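Local atomic coordinates of nitroreductase (Bacteroides fragilis NCTC 9343, PDB entry 3EK3), a protein that binds flavin mononucleotide and probably works as an NAD(P)H-dependent oxidoreductase of the nitroreductase family. Residues 33-36 / 37-41; 116-119 / 120-123; 24-27 / 28-31; 7-10 / 11-14. All coordinates share one frame; numbering follows the deposited sequence. Where two conformers were deposited one is given.

Interaction 1 of 4, residues 33-36 / 37-41; sequences ILEA and GAYAP. With FMN (flavin mononucleotide), chain B.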
loop_
_atom_site.group_PDB
_atom_site.type_symbol
_atom_site.label_atom_id
_atom_site.label_comp_id
_atom_site.label_asym_id
_atom_site.label_seq_id
_atom_site.Cartn_x
_atom_site.Cartn_y
_atom_site.Cartn_z
ATOM N N ILE A 33 -12.788 10.310 -0.836
ATOM C CA ILE A 33 -12.076 9.051 -0.564
ATOM C C ILE A 33 -11.484 8.467 -1.858
ATOM O O ILE A 33 -10.331 8.055 -1.892
ATOM C CB ILE A 33 -13.034 8.022 0.092
ATOM C CG1 ILE A 33 -13.375 8.443 1.524
ATOM C CG2 ILE A 33 -12.448 6.634 0.104
ATOM C CD1 ILE A 33 -14.591 7.699 2.128
ATOM N N LEU A 34 -12.262 8.474 -2.937
ATOM C CA LEU A 34 -11.753 7.959 -4.190
ATOM C C LEU A 34 -10.628 8.816 -4.739
ATOM O O LEU A 34 -9.677 8.295 -5.310
ATOM C CB LEU A 34 -12.858 7.830 -5.225
ATOM C CG LEU A 34 -13.917 6.794 -4.877
ATOM C CD1 LEU A 34 -15.178 7.075 -5.757
ATOM C CD2 LEU A 34 -13.397 5.338 -5.064
ATOM N N GLU A 35 -10.750 10.126 -4.576
ATOM C CA GLU A 35 -9.716 11.040 -5.031
ATOM C C GLU A 35 -8.424 10.753 -4.257
ATOM O O GLU A 35 -7.334 10.817 -4.802
ATOM C CB GLU A 35 -10.144 12.483 -4.820
ATOM C CG GLU A 35 -9.069 13.525 -5.204
ATOM C CD GLU A 35 -9.530 14.945 -4.952
ATOM O OE1 GLU A 35 -10.029 15.244 -3.853
ATOM O OE2 GLU A 35 -9.396 15.775 -5.856
ATOM N N ALA A 36 -8.562 10.432 -2.981
ATOM C CA ALA A 36 -7.391 10.154 -2.143
ATOM C C ALA A 36 -6.648 8.931 -2.690
ATOM O O ALA A 36 -5.431 8.981 -2.795
ATOM C CB ALA A 36 -7.777 9.970 -0.667
ATOM N N GLY A 37 -7.392 7.871 -3.055
ATOM C CA GLY A 37 -6.815 6.713 -3.743
ATOM C C GLY A 37 -6.102 7.088 -5.044
ATOM O O GLY A 37 -4.992 6.606 -5.321
ATOM N N ALA A 38 -6.762 7.925 -5.859
ATOM C CA ALA A 38 -6.200 8.410 -7.123
ATOM C C ALA A 38 -4.861 9.131 -7.008
ATOM O O ALA A 38 -4.037 9.094 -7.946
ATOM C CB ALA A 38 -7.200 9.298 -7.848
ATOM N N TYR A 39 -4.659 9.801 -5.868
ATOM C CA TYR A 39 -3.423 10.523 -5.547
ATOM C C TYR A 39 -2.281 9.680 -4.956
ATOM O O TYR A 39 -1.165 10.195 -4.718
ATOM C CB TYR A 39 -3.755 11.716 -4.624
ATOM C CG TYR A 39 -4.115 12.968 -5.376
ATOM C CD1 TYR A 39 -5.402 13.168 -5.878
ATOM C CD2 TYR A 39 -3.162 13.945 -5.613
ATOM C CE1 TYR A 39 -5.716 14.314 -6.585
ATOM C CE2 TYR A 39 -3.464 15.084 -6.334
ATOM C CZ TYR A 39 -4.743 15.261 -6.823
ATOM O OH TYR A 39 -5.058 16.403 -7.514
ATOM N N ALA A 40 -2.526 8.378 -4.772
ATOM C CA ALA A 40 -1.492 7.445 -4.363
ATOM C C ALA A 40 -0.337 7.374 -5.385
ATOM O O ALA A 40 -0.505 7.621 -6.594
ATOM C CB ALA A 40 -2.091 5.988 -4.126
ATOM N N PRO A 41 0.850 7.025 -4.900
ATOM C CA PRO A 41 1.953 6.863 -5.801
ATOM C C PRO A 41 1.690 5.603 -6.615
ATOM O O PRO A 41 1.018 4.688 -6.113
ATOM C CB PRO A 41 3.155 6.630 -4.869
ATOM C CG PRO A 41 2.567 6.094 -3.583
ATOM C CD PRO A 41 1.208 6.779 -3.482
HETATM N N1 FMN B . 10.338 6.422 -7.740
HETATM C C2 FMN B . 11.704 6.348 -7.890
HETATM O O2 FMN B . 12.372 7.376 -8.037
HETATM N N3 FMN B . 12.364 5.139 -7.920
HETATM C C4 FMN B . 11.661 3.989 -7.803
HETATM O O4 FMN B . 12.311 2.948 -7.614
HETATM C C4A FMN B . 10.272 4.057 -7.632
HETATM N N5 FMN B . 9.546 2.902 -7.491
HETATM C C5A FMN B . 8.180 2.927 -7.289
HETATM C C6 FMN B . 7.489 1.729 -7.111
HETATM C C7 FMN B . 6.117 1.726 -6.867
HETATM C C7M FMN B . 5.397 0.439 -6.468
HETATM C C8 FMN B . 5.449 2.953 -6.766
HETATM C C8M FMN B . 4.116 3.000 -6.057
HETATM C C9 FMN B . 6.149 4.151 -6.941
HETATM C C9A FMN B . 7.516 4.157 -7.198
HETATM N N10 FMN B . 8.244 5.343 -7.393
HETATM C C10 FMN B . 9.608 5.288 -7.562
HETATM C "C1'" FMN B . 7.572 6.691 -7.296
HETATM C "C2'" FMN B . 6.698 6.943 -8.531
HETATM O "O2'" FMN B . 7.512 7.257 -9.647
HETATM C "C3'" FMN B . 5.800 8.128 -8.222
HETATM O "O3'" FMN B . 4.870 7.722 -7.241
HETATM C "C4'" FMN B . 5.005 8.606 -9.454
HETATM O "O4'" FMN B . 5.882 9.176 -10.417
HETATM C "C5'" FMN B . 3.952 9.637 -9.056
HETATM O "O5'" FMN B . 4.576 10.792 -8.511
HETATM P P FMN B . 4.223 11.349 -7.030
HETATM O O1P FMN B . 2.752 11.460 -6.930
HETATM O O2P FMN B . 5.021 12.647 -6.806
HETATM O O3P FMN B . 4.610 10.296 -6.023
#
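Gly37 N bonds to Ile33 O at 3.2 Å in the last turn of helix 27-38, which ends here and runs out toward a flavin at the dimer interface of this nitroreductase-family fold. Ala38 follows with a nearly straight bond from its N to Leu34 O, 3.0 Å. Its CB rests against Glu35 O. At Tyr39 the helix comes apart. Tyr39 N still reaches Glu35 O at 3.1 Å, but the N-H is bent to 140°, and a weak second bond goes to Ala36 O. Glu35 O also lies at the ring edge, 3.2 Å from Tyr39 CD1. The ring lies alongside the Glu35 side chain, both pointing the same way. Glu35 CG is anti to its own N (chi1 177°), which brings it beside the ring and off its plane, 3.7 Å from Tyr39 CE1. The carboxylate and ring planes are 80° apart. Tyr39 O accepts hydrogen bonds from Arg14 and Lys179 of the second subunit. Ala40 N closes the turn on Gly37 O at 3.1 Å, and Ala40 packs on Asn119 and Trp49. Pro41 leads on to the flavin of chain B. There Pro41 CB lies 3.1 Å from the ribityl oxygen O3'.

Interaction 2 of 4, residues 116-119 / 120-123; sequences AIEN and MFLA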
loop_
_atom_site.group_PDB
_atom_site.type_symbol
_atom_site.label_atom_id
_atom_site.label_comp_id
_atom_site.label_asym_id
_atom_site.label_seq_id
_atom_site.Cartn_x
_atom_site.Cartn_y
_atom_site.Cartn_z
ATOM N N ALA A 116 -3.034 2.990 -2.978
ATOM C CA ALA A 116 -4.325 3.634 -3.231
ATOM C C ALA A 116 -5.299 3.280 -2.100
ATOM O O ALA A 116 -5.986 4.141 -1.531
ATOM C CB ALA A 116 -4.883 3.175 -4.621
ATOM N N ILE A 117 -5.335 2.000 -1.761
ATOM C CA ILE A 117 -6.251 1.487 -0.759
ATOM C C ILE A 117 -5.944 2.130 0.592
ATOM O O ILE A 117 -6.866 2.612 1.277
ATOM C CB ILE A 117 -6.219 -0.036 -0.685
ATOM C CG1 ILE A 117 -6.951 -0.620 -1.899
ATOM C CG2 ILE A 117 -6.887 -0.525 0.612
ATOM C CD1 ILE A 117 -6.713 -2.098 -2.118
ATOM N N GLU A 118 -4.665 2.174 0.975
ATOM C CA GLU A 118 -4.287 2.782 2.245
ATOM C C GLU A 118 -4.708 4.245 2.303
ATOM O O GLU A 118 -5.255 4.658 3.316
ATOM C CB GLU A 118 -2.807 2.581 2.546
ATOM C CG GLU A 118 -2.308 3.006 3.932
ATOM C CD GLU A 118 -2.982 2.277 5.087
ATOM O OE1 GLU A 118 -3.617 1.269 4.837
ATOM O OE2 GLU A 118 -2.911 2.720 6.268
ATOM N N ASN A 119 -4.507 4.999 1.231
ATOM C CA ASN A 119 -5.025 6.383 1.176
ATOM C C ASN A 119 -6.537 6.469 1.447
ATOM O O ASN A 119 -7.008 7.332 2.176
ATOM C CB ASN A 119 -4.692 7.025 -0.192
ATOM C CG ASN A 119 -3.273 7.526 -0.262
ATOM O OD1 ASN A 119 -2.490 7.347 0.688
ATOM N ND2 ASN A 119 -2.926 8.181 -1.385
HETATM N N MSE A 120 -7.287 5.588 0.813
HETATM C CA MSE A 120 -8.735 5.545 0.945
HETATM C C MSE A 120 -9.158 5.266 2.385
HETATM O O MSE A 120 -10.036 5.962 2.916
HETATM C CB MSE A 120 -9.300 4.473 0.010
HETATM C CG MSE A 120 -9.258 4.874 -1.423
HETATM SE SE MSE A 120 -10.372 3.639 -2.491
HETATM C CE MSE A 120 -9.629 4.061 -4.233
ATOM N N PHE A 121 -8.501 4.296 3.034
ATOM C CA PHE A 121 -8.750 3.991 4.463
ATOM C C PHE A 121 -8.559 5.232 5.326
ATOM O O PHE A 121 -9.374 5.567 6.192
ATOM C CB PHE A 121 -7.815 2.928 5.021
ATOM C CG PHE A 121 -8.005 1.517 4.450
ATOM C CD1 PHE A 121 -9.241 1.042 3.958
ATOM C CD2 PHE A 121 -6.940 0.631 4.509
ATOM C CE1 PHE A 121 -9.356 -0.287 3.473
ATOM C CE2 PHE A 121 -7.049 -0.696 4.052
ATOM C CZ PHE A 121 -8.271 -1.144 3.532
ATOM N N LEU A 122 -7.428 5.901 5.088
ATOM C CA LEU A 122 -7.074 7.082 5.867
ATOM C C LEU A 122 -8.002 8.264 5.585
ATOM O O LEU A 122 -8.469 8.948 6.500
ATOM C CB LEU A 122 -5.604 7.429 5.622
ATOM C CG LEU A 122 -4.597 6.386 6.123
ATOM C CD1 LEU A 122 -3.134 6.756 5.729
ATOM C CD2 LEU A 122 -4.698 6.131 7.638
ATOM N N ALA A 123 -8.307 8.473 4.312
ATOM C CA ALA A 123 -9.304 9.451 3.914
ATOM C C ALA A 123 -10.640 9.148 4.634
ATOM O O ALA A 123 -11.271 10.039 5.189
ATOM C CB ALA A 123 -9.471 9.423 2.409
#
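Phe121 N donates to Ile117 O at 2.9 Å and 166°, one of four successive i to i+4 bonds that keep residues 116-123 in regular alpha-helix. The bond from Ala123 N to Asn119 O is the shortest of the four, 2.7 Å. Ile117 and Phe121 point the same way from successive turns. Ile117 CG2 is anti to its backbone N, a consequence of chi1 at -75°, and this methyl leans over one face of the Phe121 ring. It sits 3.7 Å from the ring centroid, displaced toward the rim, and makes a CH-pi contact. Its nearest ring atom is Phe121 CZ, at 3.3 Å. Glu118 comes to the same ring at its edge. A bend at chi2 (60°) turns its carboxylate back across Phe121, with the two planes nearly perpendicular. Glu118 OE1 lies 3.4 Å from Phe121 CD2. This oxygen is buried and has no hydrogen-bond partner in the model. The other oxygen, Glu118 OE2, lies 4.0 Å from Leu122 CG and has a long, weak ion pair with Arg14. Met120, a selenomethionine, extends from the helix with CG 3.4 Å from Ala116 O and packs on Ile33 and Leu34. Asn119 gives its ND2 to Ala36 O of helix 27-38. Ile117, Met120 and Phe121 all pack on Val165 of the sheet, while Asn119 and Leu122 meet Leu122 and Asn119 of the second subunit. This is the buried helix 109-126 of the nitroreductase-family dimer, which lies between sheet and partner subunit and beside the flavin-binding Arg14.

Interaction 3 of 4, residues 24-27 / 28-31; sequences QIPA and DDLN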
loop_
_atom_site.group_PDB
_atom_site.type_symbol
_atom_site.label_atom_id
_atom_site.label_comp_id
_atom_site.label_asym_id
_atom_site.label_seq_id
_atom_site.Cartn_x
_atom_site.Cartn_y
_atom_site.Cartn_z
ATOM N N GLN A 24 -26.027 4.711 3.786
ATOM C CA GLN A 24 -25.038 4.960 2.763
ATOM C C GLN A 24 -24.239 6.199 3.104
ATOM O O GLN A 24 -24.737 7.104 3.775
ATOM C CB GLN A 24 -25.714 5.081 1.399
ATOM C CG GLN A 24 -24.814 5.271 0.223
ATOM C CD GLN A 24 -23.860 4.132 0.046
ATOM O OE1 GLN A 24 -22.834 4.073 0.708
ATOM N NE2 GLN A 24 -24.211 3.187 -0.820
ATOM N N ILE A 25 -22.983 6.215 2.689
ATOM C CA ILE A 25 -22.138 7.362 2.923
ATOM C C ILE A 25 -22.498 8.462 1.916
ATOM O O ILE A 25 -23.038 8.196 0.863
ATOM C CB ILE A 25 -20.613 7.021 2.842
ATOM C CG1 ILE A 25 -20.186 6.614 1.429
ATOM C CG2 ILE A 25 -20.205 5.934 3.857
ATOM C CD1 ILE A 25 -18.661 6.574 1.303
ATOM N N PRO A 26 -22.197 9.713 2.247
ATOM C CA PRO A 26 -22.486 10.828 1.365
ATOM C C PRO A 26 -21.630 10.849 0.105
ATOM O O PRO A 26 -20.452 10.511 0.145
ATOM C CB PRO A 26 -22.160 12.051 2.240
ATOM C CG PRO A 26 -22.074 11.524 3.634
ATOM C CD PRO A 26 -21.556 10.159 3.486
ATOM N N ALA A 27 -22.221 11.306 -0.992
ATOM C CA ALA A 27 -21.534 11.364 -2.280
ATOM C C ALA A 27 -20.236 12.168 -2.206
ATOM O O ALA A 27 -19.253 11.777 -2.839
ATOM C CB ALA A 27 -22.448 11.973 -3.319
ATOM N N ASP A 28 -20.250 13.288 -1.473
ATOM C CA ASP A 28 -19.047 14.128 -1.365
ATOM C C ASP A 28 -17.903 13.385 -0.654
ATOM O O ASP A 28 -16.728 13.453 -1.096
ATOM C CB ASP A 28 -19.320 15.534 -0.767
ATOM C CG ASP A 28 -19.887 15.514 0.669
ATOM O OD1 ASP A 28 -20.220 14.440 1.209
ATOM O OD2 ASP A 28 -20.032 16.623 1.255
ATOM N N ASP A 29 -18.238 12.634 0.399
ATOM C CA ASP A 29 -17.240 11.809 1.108
ATOM C C ASP A 29 -16.706 10.709 0.220
ATOM O O ASP A 29 -15.503 10.476 0.185
ATOM C CB ASP A 29 -17.821 11.201 2.378
ATOM C CG ASP A 29 -18.088 12.249 3.463
ATOM O OD1 ASP A 29 -17.563 13.370 3.369
ATOM O OD2 ASP A 29 -18.823 11.944 4.416
ATOM N N LEU A 30 -17.586 10.051 -0.518
ATOM C CA LEU A 30 -17.129 8.993 -1.413
ATOM C C LEU A 30 -16.170 9.602 -2.414
ATOM O O LEU A 30 -15.096 9.071 -2.603
ATOM C CB LEU A 30 -18.290 8.300 -2.110
ATOM C CG LEU A 30 -17.856 7.258 -3.131
ATOM C CD1 LEU A 30 -17.009 6.172 -2.445
ATOM C CD2 LEU A 30 -19.073 6.678 -3.841
ATOM N N ASN A 31 -16.517 10.747 -3.016
ATOM C CA ASN A 31 -15.608 11.373 -3.995
ATOM C C ASN A 31 -14.237 11.746 -3.405
ATOM O O ASN A 31 -13.208 11.539 -4.032
ATOM C CB ASN A 31 -16.233 12.612 -4.614
ATOM C CG ASN A 31 -17.362 12.278 -5.573
ATOM O OD1 ASN A 31 -17.326 11.261 -6.262
ATOM N ND2 ASN A 31 -18.341 13.175 -5.662
HETATM O O HOH W 1 -19.684 10.191 -4.945
#
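Ile25 reaches over the first turn of helix 27-38 to touch Leu30. From CB its CG1 branch takes the crowded position between N and carbonyl carbon (chi1 66°) and then extends. The terminal CD1 does the touching, 3.8 Å from Leu30 CB, and is nearly as close to Leu30 CA. The two side chains cross at about a right angle. Leu30 CD1 lies 4.1 Å from Ile25 CD1. Next to them, Pro26 holds the N-cap position. Its carbonyl starts the helical bonding, with Leu30 N on Pro26 O at 3.0 Å. Two acids approach the proline ring from the same side. The firm contact is Asp29 OD2, 3.4 Å from Pro26 CG. In the conformer given, Asp28 OD1 is 3.2 Å from Pro26 CB. The Asp29 carboxylate lies at the N-terminal end of the helix, where it probably interacts favourably with the dipole. Ala27 O is gripped twice. Asn31 N donates to it at 2.9 Å, and a water donates at 2.7 Å to Ala27 O. That water gives a weaker bond to Asn31 OD1. Leu30 continues onto Cys55, and Pro26 packs on Tyr169. The arrangement is a helix N-terminus with proline as N-cap and acidic residues in the first turn, joining the preceding loop to helix 27-38 away from the flavin.

Interaction 4 of 4, residues 7-10 / 11-14; sequences VLET and IKAR. With FMN (flavin mononucleotide), chain C.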
loop_
_atom_site.group_PDB
_atom_site.type_symbol
_atom_site.label_atom_id
_atom_site.label_comp_id
_atom_site.label_asym_id
_atom_site.label_seq_id
_atom_site.Cartn_x
_atom_site.Cartn_y
_atom_site.Cartn_z
ATOM N N VAL A 7 -2.634 13.894 11.017
ATOM C CA VAL A 7 -2.290 12.766 10.133
ATOM C C VAL A 7 -1.808 11.551 10.930
ATOM O O VAL A 7 -2.277 10.423 10.735
ATOM C CB VAL A 7 -1.222 13.140 9.074
ATOM C CG1 VAL A 7 -0.738 11.893 8.298
ATOM C CG2 VAL A 7 -1.800 14.168 8.094
ATOM N N LEU A 8 -0.863 11.787 11.823
ATOM C CA LEU A 8 -0.322 10.729 12.651
ATOM C C LEU A 8 -1.404 10.070 13.493
ATOM O O LEU A 8 -1.432 8.846 13.638
ATOM C CB LEU A 8 0.796 11.287 13.499
ATOM C CG LEU A 8 2.035 11.821 12.749
ATOM C CD1 LEU A 8 3.054 12.375 13.699
ATOM C CD2 LEU A 8 2.663 10.697 11.888
ATOM N N GLU A 9 -2.297 10.876 14.054
ATOM C CA GLU A 9 -3.368 10.325 14.872
ATOM C C GLU A 9 -4.373 9.537 14.029
ATOM O O GLU A 9 -4.882 8.511 14.493
ATOM C CB GLU A 9 -4.047 11.405 15.713
ATOM C CG GLU A 9 -3.141 11.947 16.828
ATOM C CD GLU A 9 -2.589 10.851 17.750
ATOM O OE1 GLU A 9 -3.381 10.084 18.329
ATOM O OE2 GLU A 9 -1.357 10.761 17.893
ATOM N N THR A 10 -4.635 9.988 12.808
ATOM C CA THR A 10 -5.586 9.315 11.929
ATOM C C THR A 10 -4.986 7.986 11.518
ATOM O O THR A 10 -5.660 6.985 11.517
ATOM C CB THR A 10 -5.905 10.152 10.682
ATOM O OG1 THR A 10 -6.469 11.420 11.098
ATOM C CG2 THR A 10 -6.876 9.433 9.757
ATOM N N ILE A 11 -3.689 7.986 11.279
ATOM C CA ILE A 11 -2.995 6.739 10.927
ATOM C C ILE A 11 -3.120 5.690 12.057
ATOM O O ILE A 11 -3.416 4.520 11.793
ATOM C CB ILE A 11 -1.513 7.009 10.584
ATOM C CG1 ILE A 11 -1.411 7.598 9.158
ATOM C CG2 ILE A 11 -0.680 5.739 10.697
ATOM C CD1 ILE A 11 -0.030 8.167 8.770
ATOM N N LYS A 12 -2.862 6.084 13.298
ATOM C CA LYS A 12 -3.051 5.189 14.446
ATOM C C LYS A 12 -4.502 4.798 14.685
ATOM O O LYS A 12 -4.757 3.708 15.188
ATOM C CB LYS A 12 -2.476 5.804 15.717
ATOM C CG LYS A 12 -0.974 5.923 15.737
ATOM C CD LYS A 12 -0.600 6.837 16.905
ATOM C CE LYS A 12 0.787 6.642 17.379
ATOM N NZ LYS A 12 1.038 7.446 18.634
ATOM N N ALA A 13 -5.445 5.671 14.333
ATOM C CA ALA A 13 -6.863 5.440 14.637
ATOM C C ALA A 13 -7.554 4.551 13.605
ATOM O O ALA A 13 -8.601 3.972 13.904
ATOM C CB ALA A 13 -7.610 6.754 14.763
ATOM N N ARG A 14 -6.983 4.446 12.414
ATOM C CA ARG A 14 -7.544 3.599 11.349
ATOM C C ARG A 14 -7.645 2.153 11.791
ATOM O O ARG A 14 -6.640 1.535 12.169
ATOM C CB ARG A 14 -6.711 3.689 10.074
ATOM C CG ARG A 14 -7.275 2.900 8.896
ATOM C CD ARG A 14 -6.213 2.183 8.084
ATOM N NE ARG A 14 -5.310 1.411 8.922
ATOM C CZ ARG A 14 -5.593 0.221 9.445
ATOM N NH1 ARG A 14 -6.744 -0.371 9.208
ATOM N NH2 ARG A 14 -4.720 -0.352 10.241
HETATM N N1 FMN C . -9.870 -8.055 6.759
HETATM C C2 FMN C . -11.017 -8.749 6.448
HETATM O O2 FMN C . -11.982 -8.739 7.218
HETATM N N3 FMN C . -11.117 -9.504 5.299
HETATM C C4 FMN C . -10.066 -9.573 4.450
HETATM O O4 FMN C . -10.275 -10.075 3.333
HETATM C C4A FMN C . -8.901 -8.854 4.751
HETATM N N5 FMN C . -7.833 -8.896 3.892
HETATM C C5A FMN C . -6.680 -8.177 4.136
HETATM C C6 FMN C . -5.635 -8.219 3.213
HETATM C C7 FMN C . -4.475 -7.473 3.416
HETATM C C7M FMN C . -3.421 -7.353 2.315
HETATM C C8 FMN C . -4.392 -6.650 4.546
HETATM C C8M FMN C . -3.398 -5.513 4.548
HETATM C C9 FMN C . -5.446 -6.609 5.465
HETATM C C9A FMN C . -6.600 -7.362 5.272
HETATM N N10 FMN C . -7.668 -7.355 6.185
HETATM C C10 FMN C . -8.816 -8.056 5.900
HETATM C "C1'" FMN C . -7.629 -6.486 7.419
HETATM C "C2'" FMN C . -6.660 -7.071 8.453
HETATM O "O2'" FMN C . -7.241 -8.201 9.080
HETATM C "C3'" FMN C . -6.406 -5.999 9.500
HETATM O "O3'" FMN C . -5.654 -4.972 8.892
HETATM C "C4'" FMN C . -5.598 -6.526 10.703
HETATM O "O4'" FMN C . -6.372 -7.455 11.450
HETATM C "C5'" FMN C . -5.167 -5.378 11.613
HETATM O "O5'" FMN C . -6.307 -4.725 12.155
HETATM P P FMN C . -6.567 -3.137 11.962
HETATM O O1P FMN C . -5.330 -2.428 12.354
HETATM O O2P FMN C . -7.842 -2.764 12.740
HETATM O O3P FMN C . -6.733 -2.858 10.489
#
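Thr10 O receives two backbone donors at the end of helix 6-13. Arg14 N bonds to Thr10 O at 3.0 Å, and Ala13 N adds a weak bond. Ala13 N also reaches Glu9 O, with the N-H bent to 132°. Arg14 is the first residue to leave helical geometry, and its side chain turns to the flavin of chain C. CG is anti to the backbone N (chi1 -177°), and bends at chi2 and chi3 present the guanidinium edge to the phosphate. Phosphate O3P lies in the guanidinium plane and is held by both terminal nitrogens, with Arg14 NH1 at 2.8 Å and Arg14 NH2 at 3.2 Å. Arg14 NH2 bonds to O1P as well, at 3.0 Å, and has a further acceptor in the second subunit. Its bond to O3P is the longer and more bent (136°), so one hydrogen is probably shared. Further back, Ile11 CD1 meets Val7 CG1 at 3.8 Å, with the side chains slanting across each other. Ser16, Arg15, Arg18 and Lys179 also hydrogen-bond the flavin. The three bonds hold two phosphate oxygens against one guanidinium edge, and the positive charge probably offsets part of the phosphate's negative charge.

Along the chain the order is interaction 4, 3, 1, 2. Interactions 3 and 1 mark the beginning and end of helix 27-38, about 14 Å between centres. Interaction 2 lies on helix 109-126 and touches interactions 1 and 4. Its centre is about 7 Å from that of interaction 1 and about 12 Å from that of interaction 4. Helix 109-126 thus touches both helix 27-38 and the end of helix 6-13. Interactions 1 and 4 do not touch within the chain, but they meet across the dimer. The end of helix 27-38 helps frame a flavin whose phosphate the partner subunit grips, so both subunits contribute to each cofactor site.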